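Local coordinates for exodeoxyribonuclease 10 (Escherichia coli, PDB 4FZX), which removes nucleotides from the 3' ends of single- and double-stranded DNA as a magnesium-dependent exonuclease of the DEDDh (DnaQ) family, at residues Q46-A49 against I50-I53; G109-S113 against N114-Y118; P129-H132 against H133-L137; A136-D139 against C140-A144. All coordinates share one frame; numbering follows the deposited sequence.

Contact 1: Q46-A49 against I50-I53; sequences QAMA and IHRI. With nucleotides of chain A.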
loop_
_atom_site.group_PDB
_atom_site.type_symbol
_atom_site.label_atom_id
_atom_site.label_comp_id
_atom_site.label_asym_id
_atom_site.label_seq_id
_atom_site.Cartn_x
_atom_site.Cartn_y
_atom_site.Cartn_z
ATOM N N GLN C 46 27.138 -18.045 28.281
ATOM C CA GLN C 46 26.860 -17.429 27.009
ATOM C C GLN C 46 26.899 -15.894 27.131
ATOM O O GLN C 46 27.529 -15.221 26.326
ATOM C CB GLN C 46 25.506 -17.924 26.479
ATOM C CG GLN C 46 25.215 -17.590 25.019
ATOM C CD GLN C 46 24.021 -18.391 24.441
ATOM O OE1 GLN C 46 22.883 -18.297 24.930
ATOM N NE2 GLN C 46 24.285 -19.162 23.383
ATOM N N ALA C 47 26.282 -15.357 28.179
ATOM C CA ALA C 47 26.330 -13.914 28.453
ATOM C C ALA C 47 27.747 -13.480 28.857
ATOM O O ALA C 47 28.251 -12.447 28.413
ATOM C CB ALA C 47 25.311 -13.541 29.571
HETATM N N MSE C 48 28.393 -14.273 29.696
HETATM C CA MSE C 48 29.739 -13.926 30.130
HETATM C C MSE C 48 30.749 -13.907 28.969
HETATM O O MSE C 48 31.758 -13.195 29.030
HETATM C CB MSE C 48 30.221 -14.834 31.254
HETATM C CG MSE C 48 31.438 -14.269 31.984
HETATM SE SE MSE C 48 32.089 -15.418 33.416
HETATM C CE MSE C 48 31.473 -17.176 32.753
ATOM N N ALA C 49 30.447 -14.642 27.898
ATOM C CA ALA C 49 31.339 -14.698 26.744
ATOM C C ALA C 49 31.213 -13.446 25.907
ATOM O O ALA C 49 32.128 -13.091 25.144
ATOM C CB ALA C 49 31.047 -15.932 25.892
ATOM N N ILE C 50 30.053 -12.805 26.018
ATOM C CA ILE C 50 29.783 -11.563 25.323
ATOM C C ILE C 50 30.328 -10.339 26.084
ATOM O O ILE C 50 31.106 -9.572 25.530
ATOM C CB ILE C 50 28.262 -11.402 25.029
ATOM C CG1 ILE C 50 27.789 -12.504 24.071
ATOM C CG2 ILE C 50 27.979 -10.031 24.455
ATOM C CD1 ILE C 50 26.267 -12.641 23.964
ATOM N N HIS C 51 29.895 -10.137 27.335
ATOM C CA HIS C 51 30.255 -8.905 28.047
ATOM C C HIS C 51 31.512 -9.038 28.904
ATOM O O HIS C 51 32.117 -8.036 29.276
ATOM C CB HIS C 51 29.085 -8.355 28.868
ATOM C CG HIS C 51 28.529 -9.331 29.848
ATOM N ND1 HIS C 51 29.329 -10.093 30.673
ATOM C CD2 HIS C 51 27.255 -9.734 30.080
ATOM C CE1 HIS C 51 28.567 -10.878 31.413
ATOM N NE2 HIS C 51 27.305 -10.652 31.096
ATOM N N ARG C 52 31.912 -10.280 29.174
ATOM C CA ARG C 52 33.153 -10.585 29.878
ATOM C C ARG C 52 33.181 -9.922 31.243
ATOM O O ARG C 52 34.210 -9.392 31.684
ATOM C CB ARG C 52 34.368 -10.184 29.051
ATOM C CG ARG C 52 34.646 -11.125 27.889
ATOM C CD ARG C 52 35.773 -10.600 27.039
ATOM N NE ARG C 52 35.297 -9.692 26.009
ATOM C CZ ARG C 52 36.073 -8.831 25.358
ATOM N NH1 ARG C 52 37.357 -8.712 25.678
ATOM N NH2 ARG C 52 35.554 -8.056 24.416
ATOM N N ILE C 53 32.019 -9.907 31.878
ATOM C CA ILE C 53 31.918 -9.535 33.259
ATOM C C ILE C 53 31.743 -10.798 34.065
ATOM O O ILE C 53 30.812 -11.572 33.824
ATOM C CB ILE C 53 30.711 -8.587 33.494
ATOM C CG1 ILE C 53 30.889 -7.314 32.649
ATOM C CG2 ILE C 53 30.571 -8.264 34.993
ATOM C CD1 ILE C 53 29.623 -6.501 32.421
ATOM P P DG A 17 23.089 -6.279 23.849
ATOM O OP1 DG A 17 23.638 -5.105 24.554
ATOM O OP2 DG A 17 23.727 -6.709 22.591
ATOM O "O5'" DG A 17 23.016 -7.518 24.836
ATOM C "C5'" DG A 17 22.490 -7.332 26.136
ATOM C "C4'" DG A 17 22.784 -8.511 27.038
ATOM O "O4'" DG A 17 21.978 -9.615 26.607
ATOM C "C3'" DG A 17 24.215 -9.036 27.042
ATOM O "O3'" DG A 17 24.953 -8.314 28.013
ATOM C "C2'" DG A 17 24.025 -10.492 27.469
ATOM C "C1'" DG A 17 22.665 -10.823 26.863
ATOM N N9 DG A 17 22.766 -11.473 25.577
ATOM C C8 DG A 17 22.872 -10.853 24.356
ATOM N N7 DG A 17 22.940 -11.690 23.368
ATOM C C5 DG A 17 22.854 -12.934 23.986
ATOM C C6 DG A 17 22.862 -14.216 23.411
ATOM O O6 DG A 17 22.931 -14.489 22.204
ATOM N N1 DG A 17 22.773 -15.218 24.381
ATOM C C2 DG A 17 22.673 -14.992 25.747
ATOM N N2 DG A 17 22.599 -16.081 26.545
ATOM N N3 DG A 17 22.674 -13.780 26.296
ATOM C C4 DG A 17 22.767 -12.816 25.347
#
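Ala47 O receives the backbone N-H of His51 at 3.0 Å, nearly straight at 170°, and a weaker, bent bond from Ile50 N. The same oxygen lies 3.2 Å above the centre of the His51 imidazole, because chi1 of 56° sets CG between the backbone N and the carbonyl carbon and folds the ring back over the last turn of helix 45-51. Both ring nitrogens are satisfied away from that oxygen: ND1 accepts from Ile53 N at 3.0 Å, and NE2 bonds to Thr9 O. The backbone leaves the helix at Arg52, which has positive phi and whose N makes a weak bond to Met48 O.

The DNA lies along the same turn. Gln46, its chain extended beyond CG, brings OE1 to 2.8 Å from N2 of DG17 of chain A and accepts more weakly from N1. Ile50 CD1 presses on the base at C5, 3.4 Å away, an apolar methyl group suited to the flat purine, while the small Ala47 leaves room for the deoxyribose. His51 CD2 meets O3' at the ring edge. One amide oxygen thus takes both N-H groups on that edge of the guanine, the bond from N2 being the straighter of the two.

Contact 2: G109-S113 against N114-Y118; sequences GIKYS and NMALY. With nucleotides of chain A.
Leu117 turns its two methyl branches back toward the loop that precedes its helix. CD1 meets Ile110 CD1 at 3.9 Å, the two side chains crossing at about a right angle, while CD2 lies against Tyr112 CA, 3.4 Å away, and touches its CB. A branched residue suits this place because each methyl group serves a different neighbour. The Tyr112 side chain leaves in another direction: with chi1 at 60° the ring swings out to the DNA, where CE2 comes within 3.4 Å of O4' of DG15 of chain A and OH lies near the sugar of DC14 of chain A. Arg104 makes a cation-pi contact with this ring.

Between loop and helix, Ser113 is the N-cap of helix 114-120. Its OG, turned between the backbone N and the carbonyl carbon, accepts from Ala116 N at 3.3 Å, and its carbonyl oxygen takes Leu117 N at 3.0 Å in the first helical bond. Serine fits because its short hydroxyl can turn forward to an N-H of the first turn.

Lys111 bends at chi2 and chi4 to bring NZ to Ser113 OG and to OP1 of DG15 of chain A, both at 2.7 Å. One phosphate further along, Asn114 N donates to OP1 of DA16 of chain A at 2.9 Å, where the helix dipole is likely to add to the attraction.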
loop_
_atom_site.group_PDB
_atom_site.type_symbol
_atom_site.label_atom_id
_atom_site.label_comp_id
_atom_site.label_asym_id
_atom_site.label_seq_id
_atom_site.Cartn_x
_atom_site.Cartn_y
_atom_site.Cartn_z
ATOM N N GLY C 109 15.861 -2.379 4.837
ATOM C CA GLY C 109 16.689 -3.514 4.471
ATOM C C GLY C 109 18.119 -3.440 4.970
ATOM O O GLY C 109 18.919 -4.324 4.679
ATOM N N ILE C 110 18.433 -2.423 5.768
ATOM C CA ILE C 110 19.754 -2.334 6.412
ATOM C C ILE C 110 19.939 -3.407 7.491
ATOM O O ILE C 110 18.971 -3.845 8.124
ATOM C CB ILE C 110 20.023 -0.908 6.995
ATOM C CG1 ILE C 110 21.528 -0.626 7.069
ATOM C CG2 ILE C 110 19.363 -0.730 8.353
ATOM C CD1 ILE C 110 21.886 0.848 7.174
ATOM N N LYS C 111 21.166 -3.854 7.688
ATOM C CA LYS C 111 21.460 -4.707 8.839
ATOM C C LYS C 111 21.434 -3.867 10.122
ATOM O O LYS C 111 21.808 -2.694 10.107
ATOM C CB LYS C 111 22.805 -5.419 8.667
ATOM C CG LYS C 111 23.398 -5.929 9.967
ATOM C CD LYS C 111 23.758 -7.425 9.891
ATOM C CE LYS C 111 24.416 -7.902 11.194
ATOM N NZ LYS C 111 23.614 -7.494 12.409
ATOM N N TYR C 112 20.869 -4.413 11.189
ATOM C CA TYR C 112 20.351 -3.552 12.245
ATOM C C TYR C 112 20.719 -3.951 13.672
ATOM O O TYR C 112 20.128 -3.440 14.644
ATOM C CB TYR C 112 18.845 -3.305 12.084
ATOM C CG TYR C 112 17.972 -4.545 12.109
ATOM C CD1 TYR C 112 17.642 -5.218 10.931
ATOM C CD2 TYR C 112 17.406 -4.993 13.293
ATOM C CE1 TYR C 112 16.811 -6.339 10.943
ATOM C CE2 TYR C 112 16.542 -6.085 13.315
ATOM C CZ TYR C 112 16.288 -6.785 12.146
ATOM O OH TYR C 112 15.425 -7.870 12.178
ATOM N N SER C 113 21.767 -4.763 13.812
ATOM C CA SER C 113 22.447 -4.866 15.092
ATOM C C SER C 113 23.224 -3.583 15.382
ATOM O O SER C 113 23.560 -2.840 14.465
ATOM C CB SER C 113 23.377 -6.077 15.136
ATOM O OG SER C 113 24.541 -5.840 14.381
ATOM N N ASN C 114 23.516 -3.341 16.656
ATOM C CA ASN C 114 24.157 -2.091 17.075
ATOM C C ASN C 114 25.497 -1.858 16.367
ATOM O O ASN C 114 25.721 -0.787 15.794
ATOM C CB ASN C 114 24.321 -2.042 18.611
ATOM C CG ASN C 114 24.512 -0.614 19.155
ATOM O OD1 ASN C 114 23.952 0.347 18.640
ATOM N ND2 ASN C 114 25.248 -0.499 20.248
HETATM N N MSE C 115 26.373 -2.866 16.381
HETATM C CA MSE C 115 27.702 -2.705 15.785
HETATM C C MSE C 115 27.689 -2.761 14.262
HETATM O O MSE C 115 28.464 -2.057 13.604
HETATM C CB MSE C 115 28.711 -3.707 16.338
HETATM C CG MSE C 115 30.171 -3.423 15.875
HETATM SE SE MSE C 115 30.827 -1.629 16.416
HETATM C CE MSE C 115 32.538 -1.596 15.451
ATOM N N ALA C 116 26.793 -3.561 13.691
ATOM C CA ALA C 116 26.647 -3.569 12.239
ATOM C C ALA C 116 26.257 -2.182 11.704
ATOM O O ALA C 116 26.794 -1.728 10.703
ATOM C CB ALA C 116 25.650 -4.606 11.812
ATOM N N LEU C 117 25.330 -1.515 12.389
ATOM C CA LEU C 117 24.923 -0.167 12.019
ATOM C C LEU C 117 26.116 0.777 12.142
ATOM O O LEU C 117 26.428 1.522 11.224
ATOM C CB LEU C 117 23.807 0.319 12.948
ATOM C CG LEU C 117 22.333 0.387 12.540
ATOM C CD1 LEU C 117 22.068 0.250 11.035
ATOM C CD2 LEU C 117 21.483 -0.567 13.360
ATOM N N TYR C 118 26.764 0.759 13.299
ATOM C CA TYR C 118 27.942 1.602 13.519
ATOM C C TYR C 118 28.980 1.410 12.406
ATOM O O TYR C 118 29.553 2.388 11.908
ATOM C CB TYR C 118 28.583 1.298 14.866
ATOM C CG TYR C 118 29.691 2.249 15.235
ATOM C CD1 TYR C 118 31.024 1.930 14.984
ATOM C CD2 TYR C 118 29.413 3.458 15.875
ATOM C CE1 TYR C 118 32.049 2.787 15.345
ATOM C CE2 TYR C 118 30.434 4.336 16.227
ATOM C CZ TYR C 118 31.752 3.995 15.955
ATOM O OH TYR C 118 32.769 4.861 16.300
ATOM P P DG A 15 20.480 -9.898 13.609
ATOM O OP1 DG A 15 21.451 -9.094 12.852
ATOM O OP2 DG A 15 20.871 -11.246 14.075
ATOM O "O5'" DG A 15 20.017 -9.042 14.877
ATOM C "C5'" DG A 15 19.653 -7.678 14.712
ATOM C "C4'" DG A 15 18.975 -7.159 15.965
ATOM O "O4'" DG A 15 17.657 -7.752 16.116
ATOM C "C3'" DG A 15 19.711 -7.464 17.259
ATOM O "O3'" DG A 15 20.581 -6.386 17.526
ATOM C "C2'" DG A 15 18.587 -7.517 18.285
ATOM C "C1'" DG A 15 17.397 -8.025 17.477
ATOM N N9 DG A 15 17.232 -9.466 17.574
ATOM C C8 DG A 15 18.064 -10.414 17.040
ATOM N N7 DG A 15 17.645 -11.635 17.250
ATOM C C5 DG A 15 16.458 -11.475 17.952
ATOM C C6 DG A 15 15.580 -12.457 18.454
ATOM O O6 DG A 15 15.688 -13.689 18.339
ATOM N N1 DG A 15 14.492 -11.890 19.129
ATOM C C2 DG A 15 14.297 -10.521 19.280
ATOM N N2 DG A 15 13.210 -10.142 19.987
ATOM N N3 DG A 15 15.142 -9.593 18.812
ATOM C C4 DG A 15 16.186 -10.148 18.160
ATOM P P DA A 16 21.757 -6.568 18.567
ATOM O OP1 DA A 16 22.423 -5.251 18.591
ATOM O OP2 DA A 16 22.483 -7.834 18.261
ATOM O "O5'" DA A 16 20.997 -6.750 19.969
ATOM C "C5'" DA A 16 20.263 -5.685 20.541
ATOM C "C4'" DA A 16 19.755 -6.082 21.924
ATOM O "O4'" DA A 16 18.596 -6.950 21.765
ATOM C "C3'" DA A 16 20.750 -6.885 22.771
ATOM O "O3'" DA A 16 21.549 -5.997 23.591
ATOM C "C2'" DA A 16 19.832 -7.780 23.610
ATOM C "C1'" DA A 16 18.661 -8.023 22.666
ATOM N N9 DA A 16 18.823 -9.252 21.926
ATOM C C8 DA A 16 19.900 -9.649 21.204
ATOM N N7 DA A 16 19.791 -10.861 20.725
ATOM C C5 DA A 16 18.554 -11.273 21.161
ATOM C C6 DA A 16 17.864 -12.481 21.001
ATOM N N6 DA A 16 18.340 -13.515 20.302
ATOM N N1 DA A 16 16.670 -12.587 21.605
ATOM C C2 DA A 16 16.208 -11.544 22.319
ATOM N N3 DA A 16 16.775 -10.357 22.552
ATOM C C4 DA A 16 17.956 -10.301 21.924
ATOM P P DC A 14 18.486 -13.829 9.606
ATOM O OP1 DC A 14 19.360 -13.375 8.499
ATOM O OP2 DC A 14 18.773 -15.078 10.348
ATOM O "O5'" DC A 14 18.348 -12.647 10.689
ATOM C "C5'" DC A 14 17.416 -11.603 10.470
ATOM C "C4'" DC A 14 17.169 -10.799 11.733
ATOM O "O4'" DC A 14 15.872 -11.130 12.274
ATOM C "C3'" DC A 14 18.164 -10.984 12.869
ATOM O "O3'" DC A 14 19.169 -9.982 12.704
ATOM C "C2'" DC A 14 17.322 -10.681 14.101
ATOM C "C1'" DC A 14 15.882 -10.940 13.664
ATOM N N1 DC A 14 15.299 -12.156 14.261
ATOM C C2 DC A 14 14.242 -12.024 15.153
ATOM O O2 DC A 14 13.830 -10.891 15.422
ATOM N N3 DC A 14 13.698 -13.140 15.689
ATOM C C4 DC A 14 14.160 -14.341 15.329
ATOM N N4 DC A 14 13.575 -15.417 15.882
ATOM C C5 DC A 14 15.252 -14.488 14.418
ATOM C C6 DC A 14 15.786 -13.378 13.913
#

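Contact 3: P129-H132 against H133-L137; sequences PGLH and HHRAL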
loop_
_atom_site.group_PDB
_atom_site.type_symbol
_atom_site.label_atom_id
_atom_site.label_comp_id
_atom_site.label_asym_id
_atom_site.label_seq_id
_atom_site.Cartn_x
_atom_site.Cartn_y
_atom_site.Cartn_z
ATOM N N PRO C 129 38.033 5.240 27.782
ATOM C CA PRO C 129 39.178 4.328 27.833
ATOM C C PRO C 129 38.905 3.148 28.759
ATOM O O PRO C 129 38.055 3.242 29.652
ATOM C CB PRO C 129 40.286 5.203 28.418
ATOM C CG PRO C 129 39.557 6.177 29.314
ATOM C CD PRO C 129 38.144 6.337 28.763
ATOM N N GLY C 130 39.621 2.050 28.554
ATOM C CA GLY C 130 39.538 0.913 29.466
ATOM C C GLY C 130 38.252 0.099 29.349
ATOM O O GLY C 130 37.827 -0.539 30.312
ATOM N N LEU C 131 37.636 0.113 28.172
ATOM C CA LEU C 131 36.421 -0.662 27.948
ATOM C C LEU C 131 36.471 -1.377 26.599
ATOM O O LEU C 131 37.474 -1.308 25.886
ATOM C CB LEU C 131 35.172 0.230 28.054
ATOM C CG LEU C 131 34.903 0.893 29.412
ATOM C CD1 LEU C 131 33.714 1.876 29.365
ATOM C CD2 LEU C 131 34.685 -0.151 30.489
ATOM N N HIS C 132 35.425 -2.121 26.283
ATOM C CA HIS C 132 35.329 -2.761 24.988
ATOM C C HIS C 132 33.863 -2.916 24.620
ATOM O O HIS C 132 32.984 -2.669 25.438
ATOM C CB HIS C 132 36.033 -4.137 24.987
ATOM C CG HIS C 132 35.599 -5.045 26.101
ATOM N ND1 HIS C 132 34.378 -5.688 26.110
ATOM C CD2 HIS C 132 36.212 -5.395 27.256
ATOM C CE1 HIS C 132 34.250 -6.376 27.231
ATOM N NE2 HIS C 132 35.343 -6.204 27.950
ATOM N N HIS C 133 33.623 -3.250 23.355
ATOM C CA HIS C 133 32.308 -3.590 22.853
ATOM C C HIS C 133 31.606 -4.560 23.806
ATOM O O HIS C 133 32.209 -5.518 24.310
ATOM C CB HIS C 133 32.445 -4.178 21.436
ATOM C CG HIS C 133 31.139 -4.471 20.757
ATOM N ND1 HIS C 133 29.968 -3.800 21.054
ATOM C CD2 HIS C 133 30.834 -5.334 19.756
ATOM C CE1 HIS C 133 28.997 -4.255 20.281
ATOM N NE2 HIS C 133 29.503 -5.163 19.463
ATOM N N HIS C 134 30.372 -4.223 24.163
ATOM C CA HIS C 134 29.578 -5.036 25.088
ATOM C C HIS C 134 29.883 -4.744 26.556
ATOM O O HIS C 134 29.398 -5.440 27.447
ATOM C CB HIS C 134 29.750 -6.526 24.804
ATOM C CG HIS C 134 29.463 -6.906 23.389
ATOM N ND1 HIS C 134 28.202 -6.828 22.841
ATOM C CD2 HIS C 134 30.271 -7.382 22.413
ATOM C CE1 HIS C 134 28.243 -7.241 21.586
ATOM N NE2 HIS C 134 29.486 -7.589 21.304
ATOM N N ARG C 135 30.625 -3.674 26.814
ATOM C CA ARG C 135 30.563 -3.043 28.121
ATOM C C ARG C 135 29.635 -1.851 28.022
ATOM O O ARG C 135 29.667 -1.118 27.041
ATOM C CB ARG C 135 31.949 -2.643 28.623
ATOM C CG ARG C 135 32.886 -3.851 28.919
ATOM C CD ARG C 135 32.410 -4.697 30.126
ATOM N NE ARG C 135 32.300 -3.891 31.344
ATOM C CZ ARG C 135 33.309 -3.603 32.163
ATOM N NH1 ARG C 135 34.516 -4.125 31.958
ATOM N NH2 ARG C 135 33.101 -2.827 33.216
ATOM N N ALA C 136 28.759 -1.703 29.011
ATOM C CA ALA C 136 27.606 -0.837 28.868
ATOM C C ALA C 136 27.948 0.574 28.398
ATOM O O ALA C 136 27.328 1.062 27.458
ATOM C CB ALA C 136 26.797 -0.799 30.162
ATOM N N LEU C 137 28.920 1.232 29.047
ATOM C CA LEU C 137 29.245 2.620 28.699
ATOM C C LEU C 137 29.801 2.724 27.292
ATOM O O LEU C 137 29.513 3.674 26.565
ATOM C CB LEU C 137 30.225 3.252 29.705
ATOM C CG LEU C 137 30.398 4.767 29.543
ATOM C CD1 LEU C 137 29.063 5.503 29.777
ATOM C CD2 LEU C 137 31.496 5.342 30.434
HETATM O O HOH W 1 35.316 -6.828 30.711
#
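Arg135 lays its CG over one face of the His132 imidazole, 3.6 Å from the centroid and 21° off the ring normal, a CH-pi contact displaced toward the rim. The guanidinium beyond it is not stacked on that ring, the two planes being 73° apart; instead one of its own faces receives Leu131 CD2, the leucine crossing the arginine at about a right angle. The other methyl group of Leu131, CD1, packs on Leu137 CB at 3.8 Å, which joins the loop to the first turn of the helix.

What fixes the imidazole is a straight bond from His132 ND1 to His133 O, 2.8 Å long at 169°: the oxygen lies in the ring plane, whereas the donor stands above the carbonyl plane and not on a lone pair. At the far side of the ring, NE2 shares a water with Arg135 NH1. Histidine suits the place by offering a donor, a face and a second nitrogen at once. With alanine in place of His132, His133 O would probably lose this donor, the water its link to NE2, and the arginine CG the ring face it rests on.

The backbone here is a type II beta turn from His132 to Arg135, closed by Arg135 N to His132 O at 2.9 Å, and it leads into helix 136-154 with Arg135 at the N-cap.

Further out, bends at chi2 and chi3 curl the arginine chain, and its NH2 forms a salt bridge with Glu18 on strand 16-25. The same glutamate accepts from Ala136 N. From the turn itself, His133 ND1 and His134 N both bond to Asp139 OD1, a carboxylate of the metal site.

Contact 4: A136-D139 against C140-A144; sequences ALYD and CYITA. With NA (sodium ion), chain G.
Asp139 O is gripped twice by Thr143, whose backbone N donates at 2.9 Å and whose hydroxyl OG1 donates at 3.0 Å from the opposite face of the carbonyl plane. Threonine suits the position: chi1 of -56° sets OG1 beside its own backbone N, where it can reach back one turn and still keep a weak bond with Asn114 ND2.

The helix carries different chemistry on its other sides. Tyr141 runs side by side with Leu137, pointing the same way, so that Leu137 CG meets the ring edge at CE2, 3.9 Å away. The ring also touches Pro128 and, on strand 28-36, Ile29 and Pro32. Cutting Tyr141 back to a serine is likely to leave a gap beside Leu137 and to lose the contacts with Ile29 and Pro32. Tyr138 CE1 packs obliquely on Ile142 CD1 at 4.0 Å.

Asp139 reaches the sodium ion with OD2 at 2.2 Å, and a water at 2.6 Å is a further ligand. With OD1 occupied by the preceding turn, the carboxylate is probably fixed in its rotation. With Asp6 and Glu8 from strand 2-9 and a DNA phosphate, Asp139 forms the acidic metal site characteristic of DEDDh exonucleases.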
loop_
_atom_site.group_PDB
_atom_site.type_symbol
_atom_site.label_atom_id
_atom_site.label_comp_id
_atom_site.label_asym_id
_atom_site.label_seq_id
_atom_site.Cartn_x
_atom_site.Cartn_y
_atom_site.Cartn_z
ATOM N N ALA C 136 28.759 -1.703 29.011
ATOM C CA ALA C 136 27.606 -0.837 28.868
ATOM C C ALA C 136 27.948 0.574 28.398
ATOM O O ALA C 136 27.328 1.062 27.458
ATOM C CB ALA C 136 26.797 -0.799 30.162
ATOM N N LEU C 137 28.920 1.232 29.047
ATOM C CA LEU C 137 29.245 2.620 28.699
ATOM C C LEU C 137 29.801 2.724 27.292
ATOM O O LEU C 137 29.513 3.674 26.565
ATOM C CB LEU C 137 30.225 3.252 29.705
ATOM C CG LEU C 137 30.398 4.767 29.543
ATOM C CD1 LEU C 137 29.063 5.503 29.777
ATOM C CD2 LEU C 137 31.496 5.342 30.434
ATOM N N TYR C 138 30.572 1.721 26.890
ATOM C CA TYR C 138 31.106 1.674 25.539
ATOM C C TYR C 138 29.975 1.645 24.515
ATOM O O TYR C 138 29.933 2.479 23.593
ATOM C CB TYR C 138 32.017 0.457 25.391
ATOM C CG TYR C 138 32.802 0.424 24.114
ATOM C CD1 TYR C 138 32.184 0.117 22.905
ATOM C CD2 TYR C 138 34.173 0.677 24.113
ATOM C CE1 TYR C 138 32.907 0.069 21.730
ATOM C CE2 TYR C 138 34.907 0.636 22.932
ATOM C CZ TYR C 138 34.267 0.322 21.749
ATOM O OH TYR C 138 34.982 0.303 20.571
ATOM N N ASP C 139 29.011 0.745 24.716
ATOM C CA ASP C 139 27.899 0.618 23.787
ATOM C C ASP C 139 26.973 1.838 23.789
ATOM O O ASP C 139 26.310 2.121 22.780
ATOM C CB ASP C 139 27.090 -0.637 24.076
ATOM C CG ASP C 139 27.810 -1.924 23.655
ATOM O OD1 ASP C 139 29.005 -1.870 23.278
ATOM O OD2 ASP C 139 27.181 -3.004 23.744
ATOM N N CYS C 140 26.906 2.545 24.919
ATOM C CA CYS C 140 26.159 3.805 24.998
ATOM C C CYS C 140 26.705 4.829 24.026
ATOM O O CYS C 140 25.951 5.555 23.404
ATOM C CB CYS C 140 26.187 4.381 26.428
ATOM S SG CYS C 140 25.004 3.613 27.557
ATOM N N TYR C 141 28.029 4.902 23.924
ATOM C CA TYR C 141 28.683 5.813 22.983
ATOM C C TYR C 141 28.422 5.440 21.532
ATOM O O TYR C 141 28.253 6.315 20.676
ATOM C CB TYR C 141 30.188 5.886 23.260
ATOM C CG TYR C 141 30.519 6.877 24.343
ATOM C CD1 TYR C 141 30.642 8.231 24.049
ATOM C CD2 TYR C 141 30.563 6.488 25.679
ATOM C CE1 TYR C 141 30.897 9.164 25.037
ATOM C CE2 TYR C 141 30.793 7.420 26.685
ATOM C CZ TYR C 141 30.975 8.759 26.347
ATOM O OH TYR C 141 31.212 9.697 27.327
ATOM N N ILE C 142 28.348 4.140 21.267
ATOM C CA ILE C 142 28.023 3.645 19.933
ATOM C C ILE C 142 26.589 4.035 19.573
ATOM O O ILE C 142 26.335 4.613 18.524
ATOM C CB ILE C 142 28.147 2.099 19.861
ATOM C CG1 ILE C 142 29.577 1.648 20.183
ATOM C CG2 ILE C 142 27.698 1.595 18.499
ATOM C CD1 ILE C 142 30.654 2.355 19.389
ATOM N N THR C 143 25.668 3.771 20.489
ATOM C CA THR C 143 24.257 3.999 20.233
ATOM C C THR C 143 23.961 5.493 20.151
ATOM O O THR C 143 23.265 5.936 19.244
ATOM C CB THR C 143 23.396 3.319 21.296
ATOM O OG1 THR C 143 23.724 1.926 21.326
ATOM C CG2 THR C 143 21.891 3.484 21.007
ATOM N N ALA C 144 24.611 6.275 21.007
ATOM C CA ALA C 144 24.480 7.728 20.951
ATOM C C ALA C 144 24.971 8.258 19.608
ATOM O O ALA C 144 24.285 9.056 18.958
ATOM C CB ALA C 144 25.245 8.389 22.104
HETATM NA NA NA G . 25.492 -3.775 24.967
HETATM O O HOH W 2 26.406 -6.174 24.554
#

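Overall arrangement
Every contact is local, joining consecutive segments, so none closes a long loop; the four follow in series, and contacts 3 and 4 overlap at Ala136 and Leu137. Contact 1 ends helix 45-51, whose end touches strand 16-25. Contact 2 caps helix 114-120, its centre about 21 Å from that of contact 1, and the two do not touch although both meet DNA chain A. Contact 3 is the turn into helix 136-154: it packs on contact 1 through His132 and His134 and on contact 2 through His133. Contact 4 continues that helix across the mixed sheet and meets helix 114-120 through Tyr118 and Ile142. Contact 4 supplies a ligand of the metal site, and the other three lie near it.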